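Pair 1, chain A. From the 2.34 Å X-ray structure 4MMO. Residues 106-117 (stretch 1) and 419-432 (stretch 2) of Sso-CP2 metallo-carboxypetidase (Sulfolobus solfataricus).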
# COMPACT_ATOMS: atom_id res chain seq x y z
N LYS A 106 -3.77 -26.17 18.22
CA LYS A 106 -4.74 -27.15 18.73
C LYS A 106 -4.16 -28.54 18.99
O LYS A 106 -4.53 -29.19 19.97
CB LYS A 106 -5.93 -27.28 17.77
CG LYS A 106 -6.78 -26.03 17.68
CD LYS A 106 -8.01 -26.28 16.82
CE LYS A 106 -8.91 -25.05 16.74
NZ LYS A 106 -10.05 -25.27 15.82
N GLY A 107 -3.29 -29.00 18.10
CA GLY A 107 -2.67 -30.30 18.26
C GLY A 107 -1.88 -30.37 19.56
O GLY A 107 -2.03 -31.31 20.35
N THR A 108 -1.06 -29.36 19.80
CA THR A 108 -0.26 -29.28 21.02
C THR A 108 -1.17 -29.12 22.24
O THR A 108 -0.89 -29.68 23.30
CB THR A 108 0.73 -28.11 20.97
OG1 THR A 108 1.56 -28.24 19.81
CG2 THR A 108 1.61 -28.06 22.22
N LEU A 109 -2.25 -28.38 22.07
CA LEU A 109 -3.19 -28.14 23.17
C LEU A 109 -3.83 -29.45 23.60
O LEU A 109 -3.98 -29.72 24.79
CB LEU A 109 -4.26 -27.13 22.75
CG LEU A 109 -5.29 -26.65 23.79
CD1 LEU A 109 -5.92 -25.35 23.30
CD2 LEU A 109 -6.40 -27.66 24.07
N MET A 110 -4.20 -30.26 22.61
CA MET A 110 -4.96 -31.48 22.86
C MET A 110 -4.04 -32.60 23.35
O MET A 110 -4.44 -33.42 24.19
CB MET A 110 -5.68 -31.91 21.59
CG MET A 110 -6.64 -33.08 21.77
SD MET A 110 -8.01 -32.71 22.87
CE MET A 110 -8.88 -31.45 21.93
N ALA A 111 -2.82 -32.64 22.82
CA ALA A 111 -1.83 -33.61 23.27
C ALA A 111 -1.63 -33.49 24.77
O ALA A 111 -1.70 -34.48 25.50
CB ALA A 111 -0.51 -33.39 22.54
N ARG A 112 -1.41 -32.26 25.23
CA ARG A 112 -1.19 -32.00 26.65
C ARG A 112 -2.37 -32.48 27.49
O ARG A 112 -2.18 -33.04 28.57
CB ARG A 112 -0.96 -30.51 26.89
CG ARG A 112 0.33 -29.98 26.30
CD ARG A 112 0.47 -28.49 26.54
NE ARG A 112 1.77 -27.99 26.09
CZ ARG A 112 2.14 -26.71 26.15
NH1 ARG A 112 1.31 -25.80 26.65
NH2 ARG A 112 3.33 -26.35 25.71
N LEU A 113 -3.58 -32.26 26.98
CA LEU A 113 -4.80 -32.68 27.68
C LEU A 113 -4.86 -34.19 27.86
O LEU A 113 -5.24 -34.68 28.92
CB LEU A 113 -6.05 -32.22 26.92
CG LEU A 113 -6.78 -30.97 27.41
CD1 LEU A 113 -7.97 -30.69 26.50
CD2 LEU A 113 -7.26 -31.13 28.85
N PHE A 114 -4.51 -34.92 26.81
CA PHE A 114 -4.56 -36.37 26.85
C PHE A 114 -3.42 -36.94 27.71
O PHE A 114 -3.58 -38.00 28.31
CB PHE A 114 -4.56 -36.95 25.44
CG PHE A 114 -5.93 -37.02 24.82
CD1 PHE A 114 -6.83 -38.00 25.21
CD2 PHE A 114 -6.34 -36.09 23.88
CE1 PHE A 114 -8.09 -38.07 24.67
CE2 PHE A 114 -7.60 -36.15 23.32
CZ PHE A 114 -8.48 -37.14 23.72
N ALA A 115 -2.30 -36.24 27.78
CA ALA A 115 -1.22 -36.64 28.68
C ALA A 115 -1.71 -36.57 30.13
O ALA A 115 -1.52 -37.50 30.90
CB ALA A 115 0.00 -35.75 28.50
N ILE A 116 -2.35 -35.45 30.48
CA ILE A 116 -2.86 -35.26 31.83
C ILE A 116 -3.87 -36.35 32.16
O ILE A 116 -3.87 -36.90 33.26
CB ILE A 116 -3.50 -33.88 32.00
CG1 ILE A 116 -2.45 -32.78 31.83
CG2 ILE A 116 -4.17 -33.74 33.37
CD1 ILE A 116 -3.02 -31.38 31.69
N LYS A 117 -4.72 -36.66 31.19
CA LYS A 117 -5.73 -37.70 31.35
C LYS A 117 -5.10 -39.04 31.67
O LYS A 117 -5.55 -39.76 32.55
CB LYS A 117 -6.56 -37.83 30.07
CG LYS A 117 -7.66 -38.87 30.15
CD LYS A 117 -8.30 -39.09 28.79
CE LYS A 117 -9.67 -39.73 28.93
NZ LYS A 117 -9.66 -40.94 29.79
N ASP A 419 3.87 -37.40 15.24
CA ASP A 419 4.36 -36.29 16.04
C ASP A 419 3.34 -35.89 17.10
O ASP A 419 3.70 -35.40 18.17
CB ASP A 419 4.71 -35.09 15.17
CG ASP A 419 5.95 -35.32 14.32
OD1 ASP A 419 6.66 -36.31 14.57
OD2 ASP A 419 6.21 -34.51 13.41
N TYR A 420 2.06 -36.12 16.81
CA TYR A 420 1.00 -35.84 17.77
C TYR A 420 1.12 -36.79 18.95
O TYR A 420 0.97 -36.39 20.10
CB TYR A 420 -0.38 -35.98 17.12
CG TYR A 420 -1.53 -35.89 18.09
CD1 TYR A 420 -1.68 -34.79 18.92
CD2 TYR A 420 -2.47 -36.91 18.17
CE1 TYR A 420 -2.74 -34.70 19.81
CE2 TYR A 420 -3.53 -36.83 19.06
CZ TYR A 420 -3.66 -35.72 19.87
OH TYR A 420 -4.71 -35.64 20.76
N TYR A 421 1.40 -38.06 18.65
CA TYR A 421 1.54 -39.07 19.69
C TYR A 421 2.82 -38.87 20.51
O TYR A 421 2.82 -39.10 21.72
CB TYR A 421 1.51 -40.48 19.09
CG TYR A 421 0.14 -40.88 18.59
CD1 TYR A 421 -0.94 -40.91 19.45
CD2 TYR A 421 -0.07 -41.22 17.26
CE1 TYR A 421 -2.20 -41.27 19.01
CE2 TYR A 421 -1.32 -41.58 16.81
CZ TYR A 421 -2.38 -41.61 17.69
OH TYR A 421 -3.63 -41.97 17.24
N LYS A 422 3.89 -38.42 19.87
CA LYS A 422 5.12 -38.13 20.60
C LYS A 422 4.92 -36.93 21.52
O LYS A 422 5.54 -36.85 22.58
CB LYS A 422 6.29 -37.85 19.66
CG LYS A 422 6.89 -39.08 19.00
CD LYS A 422 8.29 -38.78 18.49
CE LYS A 422 8.77 -39.80 17.48
NZ LYS A 422 9.86 -39.24 16.62
N ALA A 423 4.05 -36.01 21.12
CA ALA A 423 3.81 -34.80 21.91
C ALA A 423 3.10 -35.15 23.20
O ALA A 423 3.45 -34.65 24.27
CB ALA A 423 3.02 -33.78 21.10
N ILE A 424 2.08 -36.00 23.10
CA ILE A 424 1.39 -36.52 24.28
C ILE A 424 2.43 -37.17 25.20
O ILE A 424 2.44 -36.95 26.41
CB ILE A 424 0.33 -37.58 23.90
CG1 ILE A 424 -0.79 -36.93 23.08
CG2 ILE A 424 -0.26 -38.24 25.15
CD1 ILE A 424 -1.73 -37.93 22.41
N LYS A 425 3.30 -37.95 24.59
CA LYS A 425 4.33 -38.71 25.29
C LYS A 425 5.33 -37.77 25.98
O LYS A 425 5.67 -37.97 27.15
CB LYS A 425 5.03 -39.60 24.27
CG LYS A 425 5.96 -40.64 24.80
CD LYS A 425 6.35 -41.54 23.64
CE LYS A 425 7.45 -42.52 23.99
NZ LYS A 425 7.82 -43.29 22.77
N HIS A 426 5.78 -36.75 25.26
CA HIS A 426 6.66 -35.73 25.81
C HIS A 426 6.03 -35.06 27.03
O HIS A 426 6.72 -34.80 28.02
CB HIS A 426 6.98 -34.68 24.74
CG HIS A 426 7.99 -33.67 25.16
ND1 HIS A 426 8.35 -32.60 24.36
CD2 HIS A 426 8.73 -33.55 26.29
CE1 HIS A 426 9.26 -31.87 24.98
NE2 HIS A 426 9.51 -32.43 26.15
N THR A 427 4.73 -34.80 26.96
CA THR A 427 4.05 -34.12 28.06
C THR A 427 3.98 -35.01 29.28
O THR A 427 4.18 -34.56 30.41
CB THR A 427 2.62 -33.71 27.67
OG1 THR A 427 2.64 -32.91 26.48
CG2 THR A 427 1.97 -32.93 28.81
N GLU A 428 3.67 -36.29 29.06
CA GLU A 428 3.60 -37.28 30.12
C GLU A 428 4.92 -37.35 30.88
O GLU A 428 4.95 -37.21 32.10
CB GLU A 428 3.24 -38.65 29.55
CG GLU A 428 1.75 -38.83 29.30
CD GLU A 428 1.42 -40.09 28.50
OE1 GLU A 428 2.33 -40.68 27.88
OE2 GLU A 428 0.24 -40.49 28.49
N GLU A 429 6.01 -37.56 30.15
CA GLU A 429 7.33 -37.62 30.76
C GLU A 429 7.67 -36.31 31.46
O GLU A 429 8.28 -36.32 32.53
CB GLU A 429 8.40 -37.94 29.71
CG GLU A 429 8.56 -39.43 29.42
CD GLU A 429 9.00 -40.22 30.64
OE1 GLU A 429 8.74 -41.44 30.68
OE2 GLU A 429 9.61 -39.62 31.56
N PHE A 430 7.27 -35.19 30.87
CA PHE A 430 7.54 -33.90 31.48
C PHE A 430 6.83 -33.78 32.83
O PHE A 430 7.42 -33.30 33.80
CB PHE A 430 7.14 -32.74 30.57
CG PHE A 430 6.96 -31.44 31.30
CD1 PHE A 430 8.06 -30.73 31.75
CD2 PHE A 430 5.69 -30.94 31.55
CE1 PHE A 430 7.90 -29.54 32.44
CE2 PHE A 430 5.53 -29.75 32.24
CZ PHE A 430 6.64 -29.05 32.68
N LEU A 431 5.59 -34.23 32.89
CA LEU A 431 4.79 -34.12 34.11
C LEU A 431 5.24 -35.10 35.20
O LEU A 431 5.04 -34.85 36.39
CB LEU A 431 3.30 -34.35 33.80
CG LEU A 431 2.57 -33.31 32.94
CD1 LEU A 431 1.19 -33.83 32.57
CD2 LEU A 431 2.43 -31.97 33.65
N LYS A 432 5.82 -36.22 34.80
CA LYS A 432 6.33 -37.20 35.76
C LYS A 432 7.61 -36.69 36.39
O LYS A 432 7.90 -36.95 37.55
CB LYS A 432 6.59 -38.54 35.06
CG LYS A 432 5.36 -39.38 34.82
CD LYS A 432 5.65 -40.53 33.87
CE LYS A 432 4.72 -41.70 34.10
NZ LYS A 432 4.65 -42.60 32.92

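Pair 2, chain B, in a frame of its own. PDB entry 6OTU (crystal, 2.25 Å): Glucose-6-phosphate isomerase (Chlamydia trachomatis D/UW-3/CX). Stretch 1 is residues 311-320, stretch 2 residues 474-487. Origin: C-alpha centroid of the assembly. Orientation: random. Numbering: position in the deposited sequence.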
# COMPACT_ATOMS: atom_id res chain seq x y z
N GLU B 311 -1.31 13.51 27.96
CA GLU B 311 -0.06 12.90 28.41
C GLU B 311 0.09 11.43 28.00
O GLU B 311 0.93 10.73 28.57
CB GLU B 311 0.08 13.03 29.93
CG GLU B 311 0.18 14.45 30.40
CD GLU B 311 0.04 14.57 31.91
OE1 GLU B 311 0.04 13.52 32.61
OE2 GLU B 311 -0.06 15.72 32.40
N ASN B 312 -0.67 10.96 27.00
CA ASN B 312 -0.80 9.54 26.67
C ASN B 312 -0.75 9.38 25.15
O ASN B 312 -1.68 9.79 24.45
CB ASN B 312 -2.11 8.98 27.26
CG ASN B 312 -2.32 7.48 27.03
OD1 ASN B 312 -1.96 6.94 25.97
ND2 ASN B 312 -2.96 6.80 27.99
N LEU B 313 0.33 8.78 24.63
CA LEU B 313 0.52 8.74 23.18
C LEU B 313 -0.59 7.98 22.46
O LEU B 313 -1.29 8.59 21.63
CB LEU B 313 1.92 8.19 22.87
CG LEU B 313 3.09 9.10 23.29
CD1 LEU B 313 4.37 8.33 23.35
CD2 LEU B 313 3.22 10.30 22.33
N PRO B 314 -0.86 6.70 22.74
CA PRO B 314 -1.92 6.02 21.98
C PRO B 314 -3.31 6.58 22.23
O PRO B 314 -4.13 6.57 21.30
CB PRO B 314 -1.80 4.56 22.44
CG PRO B 314 -1.16 4.62 23.76
CD PRO B 314 -0.24 5.79 23.73
N LEU B 315 -3.59 7.11 23.42
CA LEU B 315 -4.90 7.69 23.68
C LEU B 315 -5.10 8.99 22.92
O LEU B 315 -6.19 9.25 22.40
CB LEU B 315 -5.07 7.92 25.19
CG LEU B 315 -6.49 8.36 25.57
CD1 LEU B 315 -7.50 7.35 25.00
CD2 LEU B 315 -6.64 8.49 27.08
N LEU B 316 -4.07 9.84 22.86
CA LEU B 316 -4.17 11.07 22.08
C LEU B 316 -4.33 10.76 20.60
O LEU B 316 -5.20 11.31 19.92
CB LEU B 316 -2.92 11.94 22.31
CG LEU B 316 -2.80 13.33 21.70
CD1 LEU B 316 -4.08 14.14 21.87
CD2 LEU B 316 -1.63 14.08 22.33
N SER B 317 -3.49 9.87 20.08
CA SER B 317 -3.57 9.54 18.66
C SER B 317 -4.94 8.95 18.32
O SER B 317 -5.54 9.31 17.30
CB SER B 317 -2.44 8.59 18.29
OG SER B 317 -2.76 7.86 17.13
N ALA B 318 -5.49 8.11 19.21
CA ALA B 318 -6.83 7.57 19.00
C ALA B 318 -7.88 8.68 18.96
O ALA B 318 -8.74 8.69 18.06
CB ALA B 318 -7.17 6.56 20.09
N MET B 319 -7.83 9.64 19.90
CA MET B 319 -8.88 10.66 19.96
C MET B 319 -8.75 11.67 18.82
O MET B 319 -9.76 12.12 18.26
CB MET B 319 -8.87 11.36 21.32
CG MET B 319 -9.09 10.43 22.49
SD MET B 319 -10.55 9.39 22.30
CE MET B 319 -11.83 10.64 22.36
N LEU B 320 -7.52 12.04 18.45
CA LEU B 320 -7.32 12.85 17.25
C LEU B 320 -7.85 12.13 16.00
O LEU B 320 -8.40 12.76 15.09
CB LEU B 320 -5.84 13.19 17.09
CG LEU B 320 -5.26 14.17 18.11
CD1 LEU B 320 -3.74 14.19 18.05
CD2 LEU B 320 -5.83 15.58 17.90
N ALA B 474 3.34 -1.41 19.69
CA ALA B 474 2.37 -1.36 20.77
C ALA B 474 1.56 -0.07 20.73
O ALA B 474 0.36 -0.06 21.04
CB ALA B 474 3.07 -1.51 22.14
N PHE B 475 2.20 1.03 20.33
CA PHE B 475 1.52 2.30 20.16
C PHE B 475 0.28 2.18 19.29
O PHE B 475 -0.80 2.65 19.66
CB PHE B 475 2.49 3.30 19.55
CG PHE B 475 1.85 4.58 19.14
CD1 PHE B 475 1.51 5.53 20.09
CD2 PHE B 475 1.65 4.86 17.80
CE1 PHE B 475 0.93 6.74 19.71
CE2 PHE B 475 1.07 6.06 17.40
CZ PHE B 475 0.73 7.01 18.35
N TYR B 476 0.43 1.55 18.12
CA TYR B 476 -0.69 1.45 17.19
C TYR B 476 -1.69 0.41 17.66
O TYR B 476 -2.90 0.59 17.48
CB TYR B 476 -0.18 1.15 15.78
CG TYR B 476 0.12 2.42 15.00
CD1 TYR B 476 -0.92 3.17 14.47
CD2 TYR B 476 1.43 2.89 14.83
CE1 TYR B 476 -0.68 4.34 13.77
CE2 TYR B 476 1.69 4.06 14.14
CZ TYR B 476 0.62 4.78 13.60
OH TYR B 476 0.83 5.95 12.89
N GLU B 477 -1.22 -0.68 18.26
CA GLU B 477 -2.15 -1.65 18.84
C GLU B 477 -3.09 -0.96 19.82
O GLU B 477 -4.30 -1.17 19.77
CB GLU B 477 -1.38 -2.79 19.54
CG GLU B 477 -0.61 -3.67 18.56
CD GLU B 477 0.10 -4.84 19.22
OE1 GLU B 477 0.19 -4.88 20.47
OE2 GLU B 477 0.55 -5.75 18.47
N HIS B 478 -2.55 -0.09 20.68
CA HIS B 478 -3.40 0.57 21.67
C HIS B 478 -4.22 1.71 21.07
O HIS B 478 -5.36 1.94 21.50
CB HIS B 478 -2.55 1.03 22.84
CG HIS B 478 -1.95 -0.11 23.57
ND1 HIS B 478 -2.64 -1.29 23.76
CD2 HIS B 478 -0.72 -0.30 24.10
CE1 HIS B 478 -1.87 -2.15 24.40
NE2 HIS B 478 -0.70 -1.57 24.63
N LYS B 479 -3.66 2.44 20.09
CA LYS B 479 -4.46 3.41 19.35
C LYS B 479 -5.75 2.78 18.84
O LYS B 479 -6.84 3.32 19.05
CB LYS B 479 -3.67 3.98 18.17
CG LYS B 479 -4.57 4.85 17.29
CD LYS B 479 -3.94 5.21 15.96
CE LYS B 479 -4.77 6.29 15.28
NZ LYS B 479 -4.40 6.42 13.86
N PHE B 480 -5.64 1.64 18.16
CA PHE B 480 -6.83 1.03 17.57
C PHE B 480 -7.76 0.48 18.65
O PHE B 480 -8.99 0.58 18.52
CB PHE B 480 -6.40 -0.06 16.59
CG PHE B 480 -5.56 0.46 15.45
CD1 PHE B 480 -5.92 1.61 14.77
CD2 PHE B 480 -4.41 -0.20 15.05
CE1 PHE B 480 -5.14 2.10 13.72
CE2 PHE B 480 -3.63 0.29 14.00
CZ PHE B 480 -3.99 1.43 13.33
N ALA B 481 -7.19 -0.07 19.72
CA ALA B 481 -7.99 -0.52 20.85
C ALA B 481 -8.76 0.63 21.49
O ALA B 481 -9.95 0.49 21.82
CB ALA B 481 -7.10 -1.21 21.90
N PHE B 482 -8.10 1.77 21.68
CA PHE B 482 -8.79 2.91 22.27
C PHE B 482 -9.91 3.39 21.35
O PHE B 482 -11.00 3.74 21.82
CB PHE B 482 -7.80 4.04 22.57
CG PHE B 482 -7.08 3.92 23.91
CD1 PHE B 482 -7.79 3.68 25.08
CD2 PHE B 482 -5.70 4.07 23.98
CE1 PHE B 482 -7.13 3.58 26.31
CE2 PHE B 482 -5.04 3.97 25.21
CZ PHE B 482 -5.75 3.73 26.37
N GLN B 483 -9.68 3.38 20.03
CA GLN B 483 -10.74 3.78 19.11
C GLN B 483 -11.92 2.81 19.19
O GLN B 483 -13.08 3.23 19.24
CB GLN B 483 -10.20 3.91 17.68
CG GLN B 483 -9.11 4.96 17.54
CD GLN B 483 -8.77 5.34 16.10
OE1 GLN B 483 -8.50 6.51 15.81
NE2 GLN B 483 -8.78 4.36 15.20
N GLY B 484 -11.64 1.50 19.22
CA GLY B 484 -12.71 0.53 19.39
C GLY B 484 -13.46 0.71 20.71
O GLY B 484 -14.69 0.61 20.74
N PHE B 485 -12.72 0.96 21.81
CA PHE B 485 -13.36 1.18 23.11
C PHE B 485 -14.26 2.41 23.07
O PHE B 485 -15.32 2.43 23.71
CB PHE B 485 -12.31 1.37 24.21
CG PHE B 485 -11.48 0.16 24.50
CD1 PHE B 485 -12.01 -1.11 24.34
CD2 PHE B 485 -10.17 0.28 24.94
CE1 PHE B 485 -11.26 -2.23 24.62
CE2 PHE B 485 -9.41 -0.83 25.20
CZ PHE B 485 -9.95 -2.09 25.05
N CYS B 486 -13.84 3.43 22.33
CA CYS B 486 -14.61 4.65 22.23
C CYS B 486 -15.87 4.43 21.38
O CYS B 486 -16.98 4.76 21.81
CB CYS B 486 -13.73 5.76 21.64
SG CYS B 486 -14.51 7.37 21.58
N TRP B 487 -15.70 3.84 20.18
CA TRP B 487 -16.85 3.46 19.35
C TRP B 487 -17.77 2.44 20.04
O TRP B 487 -18.96 2.39 19.72
CB TRP B 487 -16.35 2.90 18.02
CG TRP B 487 -15.77 3.98 17.16
CD1 TRP B 487 -16.21 5.27 17.08
CD2 TRP B 487 -14.64 3.88 16.30
NE1 TRP B 487 -15.43 5.98 16.21
CE2 TRP B 487 -14.45 5.15 15.71
CE3 TRP B 487 -13.77 2.84 15.95
CZ2 TRP B 487 -13.44 5.42 14.79
CZ3 TRP B 487 -12.76 3.10 15.05
CH2 TRP B 487 -12.59 4.38 14.48

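Where do the two contacts differ most sharply? They differ at the matched positions Thr A427 and Phe B482, both of which point toward the facing helix. In pair 1 the side chain is small and turned back on its own helix: Thr A427 OG1 donates a hydrogen bond to Ala A423 O at 2.9 Å, which satisfies the hydroxyl locally and leaves the carbon side of the residue for Ala A115, with CB to CB at 3.4 Å. In pair 2 a phenyl ring stands in this place and reaches along the partner helix. Leu B315 CD1 lies over one face of that ring, 3.7 Å from its centroid and 15° off the normal, a CH-pi contact. The leucine's counterpart in pair 1, Arg A112, meets Thr A427 more modestly, CG to OG1 at 3.7 Å, while its guanidinium is hydrogen-bonded elsewhere in the structure.

What geometry do they share? In each pair two helices cross at -50° or -51°, with their axes 7.9 Å apart at closest approach, and the central backbones superpose to 0.3 Å. The tightest point is the same in both: the CA atoms of Ala A111 and Ile A424 are 4.5 Å apart, as are those of the matching Pro B314 and Lys B479. One turn on, Ala A115 and Ala B318 coincide almost exactly. Each methyl sits against a backbone carbonyl of the other helix, Ala A115 CB to Ile A424 O at 3.4 Å and Ala B318 CB to Lys B479 O at 3.4 Å. Short side chains here let the backbones come this near.

How is the close crossing filled at its tightest point? Pair 1 uses alanine against alanine, Ala A111 CB to Ala A423 CB at 3.8 Å, with Ile A424 CG1 3.6 Å from Ala A111 CB. Pair 2 puts a proline where Ala A111 stands, and Pro B314 CB lies 3.6 Å from His B478 CB. The proline occupies the first turn of its helix, where its lack of an amide hydrogen costs no helical bond. Just before that turn, Asn B312 caps the helix, its OD1 accepting from Leu B315 N at 3.0 Å; the matching Leu A109 lies within a helix that begins earlier.

What does the aromatic residue do in each pair? Tyr A420 and Phe B475 match, both with chi1 in t, and both bring the ring's end nearer the partner helix than the CA-to-CB bond would suggest. Tyr A420 is a knob among Gly A107, Met A110, Ala A111 and Phe A114, its edge meeting the backbone: CE1 is 3.5 Å from Gly A107 O. Phe B475 likewise offers its edge to backbone, CE1 to Leu B313 C at 3.4 Å. The position of Phe A114 is taken by Ser B317, whose CB is 3.5 Å from Phe B475 CZ and whose OG is 3.1 Å from Lys B479 CD. Neither interface depends on a clear hydrogen bond between its helices.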